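Long-range contacts in CRISPR-associated endonuclease Cas12b (Alicyclobacillus acidoterrestris, PDB 5U31), which uses a guide RNA to recognise invading DNA beside a protospacer adjacent motif and cuts it, as part of bacterial CRISPR immunity: residues Leu1000-Gly1005 and Val1076-Asp1081; Leu1013-Thr1018 and Lys1029-Asn1034; Tyr1039-Arg1044 and Gly1089-Gln1094. The protein carries 3 engineered substitutions. All blocks are in the same frame, centred on the assembly; numbering follows the deposited sequence.

Interaction 1 (Leu1000-Gly1005 and Val1076-Asp1081); sequences LRCDWG and VVLMRD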
loop_
_atom_site.group_PDB
_atom_site.type_symbol
_atom_site.label_atom_id
_atom_site.label_comp_id
_atom_site.label_asym_id
_atom_site.label_seq_id
_atom_site.Cartn_x
_atom_site.Cartn_y
_atom_site.Cartn_z
ATOM N N LEU A 1000 -0.038 30.463 0.262
ATOM C CA LEU A 1000 0.366 30.929 1.583
ATOM C C LEU A 1000 -0.834 30.922 2.518
ATOM O O LEU A 1000 -1.897 31.438 2.162
ATOM C CB LEU A 1000 0.960 32.339 1.495
ATOM C CG LEU A 1000 2.292 32.609 2.191
ATOM C CD1 LEU A 1000 3.271 31.494 1.917
ATOM C CD2 LEU A 1000 2.861 33.934 1.722
ATOM N N ARG A 1001 -0.662 30.348 3.708
ATOM C CA ARG A 1001 -1.682 30.378 4.751
ATOM C C ARG A 1001 -1.401 31.530 5.702
ATOM O O ARG A 1001 -0.268 31.698 6.161
ATOM C CB ARG A 1001 -1.725 29.066 5.531
ATOM C CG ARG A 1001 -2.903 28.201 5.173
ATOM C CD ARG A 1001 -3.669 27.745 6.397
ATOM N NE ARG A 1001 -5.068 27.518 6.060
ATOM C CZ ARG A 1001 -5.522 26.448 5.414
ATOM N NH1 ARG A 1001 -4.685 25.485 5.033
ATOM N NH2 ARG A 1001 -6.816 26.342 5.145
ATOM N N CYS A 1002 -2.434 32.310 6.006
ATOM C CA CYS A 1002 -2.254 33.529 6.776
ATOM C C CYS A 1002 -3.350 33.655 7.821
ATOM O O CYS A 1002 -4.429 33.071 7.699
ATOM C CB CYS A 1002 -2.242 34.757 5.863
ATOM S SG CYS A 1002 -0.970 34.671 4.589
ATOM N N ASP A 1003 -3.044 34.425 8.861
ATOM C CA ASP A 1003 -3.986 34.756 9.917
ATOM C C ASP A 1003 -4.002 36.266 10.095
ATOM O O ASP A 1003 -2.972 36.931 9.949
ATOM C CB ASP A 1003 -3.617 34.081 11.251
ATOM C CG ASP A 1003 -3.420 32.576 11.122
ATOM O OD1 ASP A 1003 -2.278 32.140 10.856
ATOM O OD2 ASP A 1003 -4.403 31.827 11.300
ATOM N N TRP A 1004 -5.177 36.805 10.409
ATOM C CA TRP A 1004 -5.307 38.242 10.605
ATOM C C TRP A 1004 -4.627 38.686 11.902
ATOM O O TRP A 1004 -4.386 37.894 12.817
ATOM C CB TRP A 1004 -6.779 38.650 10.632
ATOM C CG TRP A 1004 -7.452 38.618 9.297
ATOM C CD1 TRP A 1004 -8.260 37.634 8.807
ATOM C CD2 TRP A 1004 -7.388 39.626 8.284
ATOM N NE1 TRP A 1004 -8.702 37.967 7.549
ATOM C CE2 TRP A 1004 -8.181 39.187 7.206
ATOM C CE3 TRP A 1004 -6.736 40.859 8.186
ATOM C CZ2 TRP A 1004 -8.337 39.935 6.043
ATOM C CZ3 TRP A 1004 -6.894 41.601 7.032
ATOM C CH2 TRP A 1004 -7.688 41.138 5.975
ATOM N N GLY A 1005 -4.329 39.979 11.975
ATOM C CA GLY A 1005 -3.705 40.536 13.157
ATOM C C GLY A 1005 -3.345 41.991 12.946
ATOM O O GLY A 1005 -3.518 42.554 11.860
ATOM N N VAL A 1076 -6.769 32.559 6.195
ATOM C CA VAL A 1076 -6.983 32.929 4.802
ATOM C C VAL A 1076 -5.852 32.341 3.974
ATOM O O VAL A 1076 -4.678 32.470 4.340
ATOM C CB VAL A 1076 -7.049 34.457 4.626
ATOM C CG1 VAL A 1076 -7.143 34.818 3.154
ATOM C CG2 VAL A 1076 -8.228 35.031 5.399
ATOM N N VAL A 1077 -6.201 31.691 2.870
ATOM C CA VAL A 1077 -5.224 31.117 1.956
ATOM C C VAL A 1077 -5.092 32.040 0.756
ATOM O O VAL A 1077 -6.082 32.334 0.077
ATOM C CB VAL A 1077 -5.622 29.700 1.521
ATOM C CG1 VAL A 1077 -4.753 29.239 0.359
ATOM C CG2 VAL A 1077 -5.492 28.750 2.692
ATOM N N LEU A 1078 -3.871 32.495 0.495
ATOM C CA LEU A 1078 -3.574 33.359 -0.637
ATOM C C LEU A 1078 -2.896 32.553 -1.739
ATOM O O LEU A 1078 -1.954 31.797 -1.471
ATOM C CB LEU A 1078 -2.679 34.524 -0.210
ATOM C CG LEU A 1078 -3.184 35.438 0.904
ATOM C CD1 LEU A 1078 -2.237 36.601 1.092
ATOM C CD2 LEU A 1078 -4.569 35.935 0.575
HETATM N N MSE A 1079 -3.380 32.714 -2.968
HETATM C CA MSE A 1079 -2.784 32.083 -4.146
HETATM C C MSE A 1079 -2.151 33.127 -5.054
HETATM O O MSE A 1079 -2.403 34.323 -4.916
HETATM C CB MSE A 1079 -3.827 31.289 -4.925
HETATM C CG MSE A 1079 -4.483 30.175 -4.142
HETATM SE SE MSE A 1079 -3.409 28.553 -4.038
HETATM C CE MSE A 1079 -4.683 27.454 -3.055
ATOM N N ARG A 1080 -1.343 32.671 -6.003
ATOM C CA ARG A 1080 -0.547 33.572 -6.822
ATOM C C ARG A 1080 -0.291 32.914 -8.169
ATOM O O ARG A 1080 0.041 31.730 -8.228
ATOM C CB ARG A 1080 0.771 33.901 -6.114
ATOM C CG ARG A 1080 1.321 35.268 -6.407
ATOM C CD ARG A 1080 2.702 35.158 -7.011
ATOM N NE ARG A 1080 3.671 34.575 -6.089
ATOM C CZ ARG A 1080 4.502 35.289 -5.336
ATOM N NH1 ARG A 1080 5.360 34.676 -4.532
ATOM N NH2 ARG A 1080 4.478 36.615 -5.387
ATOM N N ASP A 1081 -0.459 33.682 -9.246
ATOM C CA ASP A 1081 -0.175 33.210 -10.599
ATOM C C ASP A 1081 1.245 33.592 -10.991
ATOM O O ASP A 1081 1.495 34.753 -11.340
ATOM C CB ASP A 1081 -1.163 33.809 -11.601
ATOM C CG ASP A 1081 -0.961 33.288 -13.017
ATOM O OD1 ASP A 1081 -1.765 33.660 -13.898
ATOM O OD2 ASP A 1081 -0.026 32.495 -13.253
#
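Segments Leu1000-Gly1005 and Val1076-Asp1081 pair as antiparallel strands whose directions make an angle of 140°, some 40° short of exactly antiparallel, and four backbone hydrogen bonds join the pairs Leu1000-Leu1078 and Cys1002-Val1076. Leu1078 N reaches Leu1000 O at 2.8 Å, and Val1076 N reaches Cys1002 O at the same 2.8 Å; both bonds are nearly straight, while the two return bonds are more bent. Between them lies the non-hydrogen-bonded pair Arg1001-Val1077, where Val1077 CA also makes a CA-H...O contact with Leu1000 O at 3.3 Å.

The two faces of this ladder differ in character. On one, Val1077 lays its CG2 methyl over the centre of the Arg1001 guanidinium, 3.6 Å from CZ; CG2, the branch anti to the carbonyl carbon and beside the backbone N, is the one that meets the arginine. Arg1001 NE is hydrogen-bonded to Ser1075 OG, so the valine meets a group that is tethered just beside the ladder. The other face, with Leu1000, Cys1002, Val1076 and Leu1078, is mainly apolar. There Cys1002 SG lies 4.2 Å from Leu1078 CD1, a loose touch, and Val1076 CG2 approaches Trp1004 NE1 at 3.7 Å, the indole swinging back toward the partner strand from beyond the paired region.

Each strand has a second neighbour in the same antiparallel sheet of the Nuc-II domain. Strand 1011-1015 pairs with 999-1006, and its Leu1013 packs on Cys1002, Trp1004 and Val1076; strand 1091-1093 flanks 1076-1079 and supplies Trp1091 to Leu1000 and Leu1078, whereas helix 1094-1113 meets Val1077 and Met1079 from the face that carries Val1077.

Interaction 2 (Leu1013-Thr1018 and Lys1029-Asn1034); sequences LIPRLT and KVFYTN
Leu1013 meets Phe1031 in a single antiparallel bridge, a hydrogen-bonded pair. Its N donates to Phe1031 O at 2.7 Å along an almost straight line (171°), and its O takes the amide of Phe1031 in return at 3.1 Å. The side chains of the pair begin in contact, Leu1013 CB lying 4.0 Å from Phe1031 CB.

At Ile1014 the side chain starts away from the partner, yet its CG1 branch, anti to the carbonyl carbon (chi1 -60°), still comes within 3.7 Å of Val1030 CG2. Pro1015 ends the pairing. Its nitrogen has no hydrogen to offer, and where the next rung might have formed, CD faces Lys1029 O at 3.5 Å. The pyrrolidine ring is used as an apolar surface instead: CB sits at the edge of the Phe1031 ring, in its plane, and CG approaches CE2 obliquely at 3.8 Å. Phe1031 is gripped further by Trp1091, the two rings meeting edge-to-face, and it also packs on Leu1000 and Leu1078. Beyond the proline the chain leaves Phe1031 and leads into helix 1019-1026.

The strands joined here, 1011-1015 and 1031-1032, are the outermost two of the six-stranded antiparallel sheet of the Nuc-II domain. Their bridge, short as it is, brings the sheet round on itself, as in a small closed beta-barrel with an apolar interior.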
loop_
_atom_site.group_PDB
_atom_site.type_symbol
_atom_site.label_atom_id
_atom_site.label_comp_id
_atom_site.label_asym_id
_atom_site.label_seq_id
_atom_site.Cartn_x
_atom_site.Cartn_y
_atom_site.Cartn_z
ATOM N N LEU A 1013 -2.701 40.393 6.916
ATOM C CA LEU A 1013 -2.573 38.944 6.953
ATOM C C LEU A 1013 -1.144 38.582 7.332
ATOM O O LEU A 1013 -0.195 39.004 6.663
ATOM C CB LEU A 1013 -2.947 38.327 5.607
ATOM C CG LEU A 1013 -4.440 38.141 5.351
ATOM C CD1 LEU A 1013 -4.637 37.233 4.161
ATOM C CD2 LEU A 1013 -5.114 37.556 6.571
ATOM N N ILE A 1014 -0.993 37.807 8.401
ATOM C CA ILE A 1014 0.316 37.374 8.878
ATOM C C ILE A 1014 0.540 35.946 8.385
ATOM O O ILE A 1014 -0.143 35.025 8.860
ATOM C CB ILE A 1014 0.419 37.457 10.406
ATOM C CG1 ILE A 1014 0.198 38.897 10.869
ATOM C CG2 ILE A 1014 1.773 36.937 10.871
ATOM C CD1 ILE A 1014 0.195 39.060 12.367
ATOM N N PRO A 1015 1.469 35.718 7.461
ATOM C CA PRO A 1015 1.641 34.372 6.904
ATOM C C PRO A 1015 2.194 33.400 7.931
ATOM O O PRO A 1015 3.090 33.732 8.711
ATOM C CB PRO A 1015 2.631 34.591 5.757
ATOM C CG PRO A 1015 3.413 35.793 6.181
ATOM C CD PRO A 1015 2.427 36.680 6.890
ATOM N N ARG A 1016 1.643 32.190 7.923
ATOM C CA ARG A 1016 2.143 31.128 8.784
ATOM C C ARG A 1016 3.512 30.669 8.303
ATOM O O ARG A 1016 3.700 30.380 7.118
ATOM C CB ARG A 1016 1.164 29.955 8.806
ATOM C CG ARG A 1016 -0.192 30.305 9.400
ATOM C CD ARG A 1016 -1.065 29.073 9.596
ATOM N NE ARG A 1016 -2.368 29.408 10.165
ATOM C CZ ARG A 1016 -3.346 28.527 10.349
ATOM N NH1 ARG A 1016 -3.167 27.261 10.008
ATOM N NH2 ARG A 1016 -4.505 28.911 10.868
ATOM N N LEU A 1017 4.467 30.600 9.226
ATOM C CA LEU A 1017 5.839 30.207 8.907
ATOM C C LEU A 1017 5.942 28.688 9.000
ATOM O O LEU A 1017 6.040 28.124 10.093
ATOM C CB LEU A 1017 6.823 30.898 9.844
ATOM C CG LEU A 1017 7.375 32.261 9.410
ATOM C CD1 LEU A 1017 6.316 33.130 8.747
ATOM C CD2 LEU A 1017 8.004 32.987 10.591
ATOM N N THR A 1018 5.920 28.022 7.846
ATOM C CA THR A 1018 5.997 26.566 7.760
ATOM C C THR A 1018 7.235 26.190 6.959
ATOM O O THR A 1018 7.272 26.380 5.738
ATOM C CB THR A 1018 4.737 25.987 7.118
ATOM O OG1 THR A 1018 3.595 26.319 7.919
ATOM C CG2 THR A 1018 4.846 24.471 6.992
ATOM N N LYS A 1029 7.507 39.911 6.485
ATOM C CA LYS A 1029 6.573 40.496 5.535
ATOM C C LYS A 1029 5.138 40.208 5.954
ATOM O O LYS A 1029 4.852 39.230 6.651
ATOM C CB LYS A 1029 6.828 39.970 4.115
ATOM C CG LYS A 1029 8.294 40.003 3.707
ATOM C CD LYS A 1029 8.504 40.755 2.406
ATOM C CE LYS A 1029 7.846 40.032 1.246
ATOM N NZ LYS A 1029 8.063 40.748 -0.039
ATOM N N VAL A 1030 4.230 41.073 5.501
ATOM C CA VAL A 1030 2.823 41.009 5.875
ATOM C C VAL A 1030 2.003 41.551 4.708
ATOM O O VAL A 1030 2.500 42.337 3.898
ATOM C CB VAL A 1030 2.584 41.787 7.194
ATOM C CG1 VAL A 1030 1.899 43.126 6.942
ATOM C CG2 VAL A 1030 1.818 40.933 8.195
ATOM N N PHE A 1031 0.745 41.114 4.609
ATOM C CA PHE A 1031 -0.093 41.380 3.441
ATOM C C PHE A 1031 -1.287 42.253 3.806
ATOM O O PHE A 1031 -2.005 41.955 4.766
ATOM C CB PHE A 1031 -0.597 40.078 2.816
ATOM C CG PHE A 1031 0.488 39.119 2.446
ATOM C CD1 PHE A 1031 1.119 39.209 1.221
ATOM C CD2 PHE A 1031 0.866 38.116 3.319
ATOM C CE1 PHE A 1031 2.113 38.322 0.879
ATOM C CE2 PHE A 1031 1.861 37.227 2.979
ATOM C CZ PHE A 1031 2.486 37.333 1.757
ATOM N N TYR A 1032 -1.524 43.299 3.015
ATOM C CA TYR A 1032 -2.626 44.225 3.236
ATOM C C TYR A 1032 -3.570 44.227 2.036
ATOM O O TYR A 1032 -3.260 43.700 0.965
ATOM C CB TYR A 1032 -2.114 45.646 3.509
ATOM C CG TYR A 1032 -1.517 46.340 2.304
ATOM C CD1 TYR A 1032 -0.166 46.223 2.013
ATOM C CD2 TYR A 1032 -2.301 47.123 1.464
ATOM C CE1 TYR A 1032 0.388 46.861 0.915
ATOM C CE2 TYR A 1032 -1.758 47.758 0.364
ATOM C CZ TYR A 1032 -0.412 47.625 0.095
ATOM O OH TYR A 1032 0.137 48.253 -1.000
ATOM N N THR A 1033 -4.734 44.850 2.228
ATOM C CA THR A 1033 -5.785 44.854 1.221
ATOM C C THR A 1033 -6.534 46.174 1.248
ATOM O O THR A 1033 -6.506 46.916 2.233
ATOM C CB THR A 1033 -6.802 43.728 1.435
ATOM O OG1 THR A 1033 -6.323 42.830 2.438
ATOM C CG2 THR A 1033 -7.028 42.967 0.155
ATOM N N ASN A 1034 -7.215 46.449 0.137
ATOM C CA ASN A 1034 -8.227 47.489 0.062
ATOM C C ASN A 1034 -9.610 46.942 -0.246
ATOM O O ASN A 1034 -10.598 47.654 -0.036
ATOM C CB ASN A 1034 -7.859 48.526 -1.012
ATOM C CG ASN A 1034 -6.458 49.074 -0.843
ATOM O OD1 ASN A 1034 -6.048 49.438 0.258
ATOM N ND2 ASN A 1034 -5.711 49.134 -1.941
#

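Interaction 3 (Tyr1039-Arg1044 and Gly1089-Gln1094); sequences YYERER and GNWTRQ. With nucleotides of chain E.
Tyr1039 N donates to Trp1091 O at 2.6 Å in a nearly straight bond (170°), the donor lying 18° from the carbonyl plane; it is the one hydrogen bond across these antiparallel strands of the Nuc-II sheet. Beside it the side chains start close together, with Tyr1039 CB 4.1 Å from Trp1091 CB.

Further out, polar groups meet without bonding. Glu1041 is extended beyond CG and brings OE2 to 3.6 Å from Trp1091 NE1, with carboxylate and indole planes 29° apart, while its OE1 forms a salt bridge with Lys1029. On the other face of the strands, Asn1090 turns OD1 toward the ring of Tyr1040, 3.6 Å from CE1. Tyr1039 OH comes only within 4.2 Å of Arg1093 NH2; the arginine has Glu1096 as its salt-bridge partner through NH1.

Arg1093 is the N-cap residue of helix 1094-1113, and the next residue, Gln1094, lies against DG2 of chain E, its NE2 3.5 Å from N3 of the guanine. Firm bonding across the contact is thus limited to the backbone, and the charged ends find their partners to the side, so the polar side chains probably add little directional grip between the strands.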
loop_
_atom_site.group_PDB
_atom_site.type_symbol
_atom_site.label_atom_id
_atom_site.label_comp_id
_atom_site.label_asym_id
_atom_site.label_seq_id
_atom_site.Cartn_x
_atom_site.Cartn_y
_atom_site.Cartn_z
ATOM N N TYR A 1039 -4.232 40.911 -2.381
ATOM C CA TYR A 1039 -3.341 41.281 -1.294
ATOM C C TYR A 1039 -1.970 41.692 -1.826
ATOM O O TYR A 1039 -1.535 41.243 -2.892
ATOM C CB TYR A 1039 -3.214 40.121 -0.297
ATOM C CG TYR A 1039 -4.508 39.854 0.450
ATOM C CD1 TYR A 1039 -4.660 40.223 1.779
ATOM C CD2 TYR A 1039 -5.595 39.266 -0.189
ATOM C CE1 TYR A 1039 -5.847 39.992 2.458
ATOM C CE2 TYR A 1039 -6.786 39.040 0.478
ATOM C CZ TYR A 1039 -6.907 39.406 1.801
ATOM O OH TYR A 1039 -8.087 39.183 2.474
ATOM N N TYR A 1040 -1.304 42.572 -1.071
ATOM C CA TYR A 1040 0.008 43.108 -1.411
ATOM C C TYR A 1040 0.915 43.056 -0.186
ATOM O O TYR A 1040 0.450 43.170 0.950
ATOM C CB TYR A 1040 -0.091 44.553 -1.920
ATOM C CG TYR A 1040 -1.163 44.762 -2.959
ATOM C CD1 TYR A 1040 -0.895 44.570 -4.303
ATOM C CD2 TYR A 1040 -2.443 45.151 -2.595
ATOM C CE1 TYR A 1040 -1.872 44.755 -5.258
ATOM C CE2 TYR A 1040 -3.427 45.340 -3.542
ATOM C CZ TYR A 1040 -3.135 45.141 -4.874
ATOM O OH TYR A 1040 -4.108 45.330 -5.831
ATOM N N GLU A 1041 2.217 42.909 -0.428
ATOM C CA GLU A 1041 3.171 42.693 0.653
ATOM C C GLU A 1041 3.616 44.008 1.284
ATOM O O GLU A 1041 3.740 45.036 0.613
ATOM C CB GLU A 1041 4.405 41.942 0.147
ATOM C CG GLU A 1041 4.112 40.641 -0.580
ATOM C CD GLU A 1041 5.344 40.060 -1.253
ATOM O OE1 GLU A 1041 6.231 40.849 -1.647
ATOM O OE2 GLU A 1041 5.432 38.818 -1.381
ATOM N N ARG A 1042 3.864 43.958 2.590
ATOM C CA ARG A 1042 4.507 45.028 3.345
ATOM C C ARG A 1042 5.830 44.508 3.907
ATOM O O ARG A 1042 6.301 43.428 3.540
ATOM C CB ARG A 1042 3.589 45.550 4.452
ATOM C CG ARG A 1042 2.609 46.605 3.990
ATOM C CD ARG A 1042 2.402 47.697 5.034
ATOM N NE ARG A 1042 1.510 47.306 6.126
ATOM C CZ ARG A 1042 1.919 46.858 7.309
ATOM N NH1 ARG A 1042 1.030 46.534 8.239
ATOM N NH2 ARG A 1042 3.214 46.732 7.565
ATOM N N GLU A 1043 6.433 45.282 4.812
ATOM C CA GLU A 1043 7.768 44.977 5.324
ATOM C C GLU A 1043 7.871 45.302 6.817
ATOM O O GLU A 1043 8.711 46.083 7.257
ATOM C CB GLU A 1043 8.834 45.742 4.542
ATOM C CG GLU A 1043 8.989 45.305 3.100
ATOM C CD GLU A 1043 9.851 46.255 2.297
ATOM O OE1 GLU A 1043 10.281 47.287 2.854
ATOM O OE2 GLU A 1043 10.098 45.970 1.106
ATOM N N ARG A 1044 7.015 44.683 7.628
ATOM C CA ARG A 1044 7.075 44.904 9.071
ATOM C C ARG A 1044 6.965 43.642 9.917
ATOM O O ARG A 1044 7.291 43.705 11.108
ATOM C CB ARG A 1044 5.986 45.890 9.510
ATOM C CG ARG A 1044 6.145 47.287 8.930
ATOM C CD ARG A 1044 7.426 47.952 9.408
ATOM N NE ARG A 1044 8.009 48.790 8.365
ATOM C CZ ARG A 1044 7.714 50.073 8.182
ATOM N NH1 ARG A 1044 8.294 50.753 7.202
ATOM N NH2 ARG A 1044 6.843 50.677 8.981
ATOM N N GLY A 1089 -0.817 38.231 -11.383
ATOM C CA GLY A 1089 0.037 37.506 -10.470
ATOM C C GLY A 1089 0.095 38.062 -9.068
ATOM O O GLY A 1089 1.025 37.738 -8.331
ATOM N N ASN A 1090 -0.861 38.904 -8.682
ATOM C CA ASN A 1090 -0.937 39.380 -7.312
ATOM C C ASN A 1090 -1.498 38.290 -6.402
ATOM O O ASN A 1090 -2.188 37.369 -6.848
ATOM C CB ASN A 1090 -1.810 40.633 -7.214
ATOM C CG ASN A 1090 -1.140 41.866 -7.787
ATOM O OD1 ASN A 1090 -0.131 42.338 -7.263
ATOM N ND2 ASN A 1090 -1.717 42.412 -8.855
ATOM N N TRP A 1091 -1.192 38.405 -5.111
ATOM C CA TRP A 1091 -1.731 37.474 -4.125
ATOM C C TRP A 1091 -3.241 37.640 -4.034
ATOM O O TRP A 1091 -3.736 38.737 -3.758
ATOM C CB TRP A 1091 -1.087 37.703 -2.764
ATOM C CG TRP A 1091 0.307 37.216 -2.688
ATOM C CD1 TRP A 1091 1.441 37.963 -2.766
ATOM C CD2 TRP A 1091 0.729 35.858 -2.530
ATOM N NE1 TRP A 1091 2.546 37.156 -2.659
ATOM C CE2 TRP A 1091 2.134 35.858 -2.513
ATOM C CE3 TRP A 1091 0.052 34.641 -2.399
ATOM C CZ2 TRP A 1091 2.875 34.690 -2.369
ATOM C CZ3 TRP A 1091 0.786 33.486 -2.256
ATOM C CH2 TRP A 1091 2.184 33.516 -2.243
ATOM N N THR A 1092 -3.969 36.553 -4.264
ATOM C CA THR A 1092 -5.420 36.573 -4.312
ATOM C C THR A 1092 -5.961 35.524 -3.352
ATOM O O THR A 1092 -5.344 34.475 -3.148
ATOM C CB THR A 1092 -5.938 36.308 -5.746
ATOM O OG1 THR A 1092 -5.302 37.210 -6.661
ATOM C CG2 THR A 1092 -7.441 36.503 -5.835
ATOM N N ARG A 1093 -7.104 35.826 -2.744
ATOM C CA ARG A 1093 -7.776 34.843 -1.908
ATOM C C ARG A 1093 -8.115 33.611 -2.731
ATOM O O ARG A 1093 -8.485 33.714 -3.902
ATOM C CB ARG A 1093 -9.046 35.432 -1.304
ATOM C CG ARG A 1093 -9.114 35.341 0.206
ATOM C CD ARG A 1093 -10.472 34.848 0.660
ATOM N NE ARG A 1093 -11.561 35.508 -0.052
ATOM C CZ ARG A 1093 -12.097 36.668 0.312
ATOM N NH1 ARG A 1093 -13.087 37.197 -0.396
ATOM N NH2 ARG A 1093 -11.636 37.303 1.383
ATOM N N GLN A 1094 -7.992 32.439 -2.105
ATOM C CA GLN A 1094 -8.098 31.184 -2.842
ATOM C C GLN A 1094 -9.428 31.069 -3.575
ATOM O O GLN A 1094 -9.471 30.627 -4.729
ATOM C CB GLN A 1094 -7.911 30.008 -1.889
ATOM C CG GLN A 1094 -8.180 28.655 -2.500
ATOM C CD GLN A 1094 -7.909 27.535 -1.525
ATOM O OE1 GLN A 1094 -7.722 27.773 -0.332
ATOM N NE2 GLN A 1094 -7.876 26.302 -2.027
ATOM P P DG E 2 -12.558 21.491 -3.702
ATOM O OP1 DG E 2 -13.176 20.629 -2.671
ATOM O OP2 DG E 2 -12.231 22.894 -3.366
ATOM O "O5'" DG E 2 -11.229 20.744 -4.221
ATOM C "C5'" DG E 2 -10.568 21.170 -5.425
ATOM C "C4'" DG E 2 -9.083 21.391 -5.203
ATOM O "O4'" DG E 2 -8.625 22.460 -6.054
ATOM C "C3'" DG E 2 -8.716 21.863 -3.818
ATOM O "O3'" DG E 2 -7.348 21.637 -3.591
ATOM C "C2'" DG E 2 -9.027 23.357 -3.891
ATOM C "C1'" DG E 2 -8.779 23.693 -5.372
ATOM N N9 DG E 2 -9.874 24.430 -6.017
ATOM C C8 DG E 2 -10.288 24.287 -7.321
ATOM N N7 DG E 2 -11.284 25.062 -7.643
ATOM C C5 DG E 2 -11.559 25.773 -6.480
ATOM C C6 DG E 2 -12.544 26.765 -6.228
ATOM O O6 DG E 2 -13.393 27.224 -7.011
ATOM N N1 DG E 2 -12.481 27.233 -4.918
ATOM C C2 DG E 2 -11.585 26.800 -3.971
ATOM N N2 DG E 2 -11.679 27.369 -2.760
ATOM N N3 DG E 2 -10.656 25.875 -4.191
ATOM C C4 DG E 2 -10.700 25.402 -5.465
#

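How the interactions relate
The three contacts cluster within 6 to 8 Å of one another, centre to centre, in the Nuc-II domain, on one six-stranded antiparallel sheet. Across it the strands run 1011-1015, 999-1006, 1076-1079, 1091-1093, 1038-1041 and 1031-1032. Interaction 1 joins the second and third, interaction 3 the fourth and fifth, and interaction 2 the first and last. Along the chain, interaction 2 falls between the two halves of interaction 1, whereas the segments of interactions 1 and 3 alternate. Backbone bonds such as Asp1003-Ile1014, Met1079-Thr1092 and Val1030-Arg1042 supply the intervening links. Sequence-distant strands thereby share one curled sheet, whose strand 1091-1093, the last of the six along the chain, runs straight into helix 1094-1113 beside the DNA.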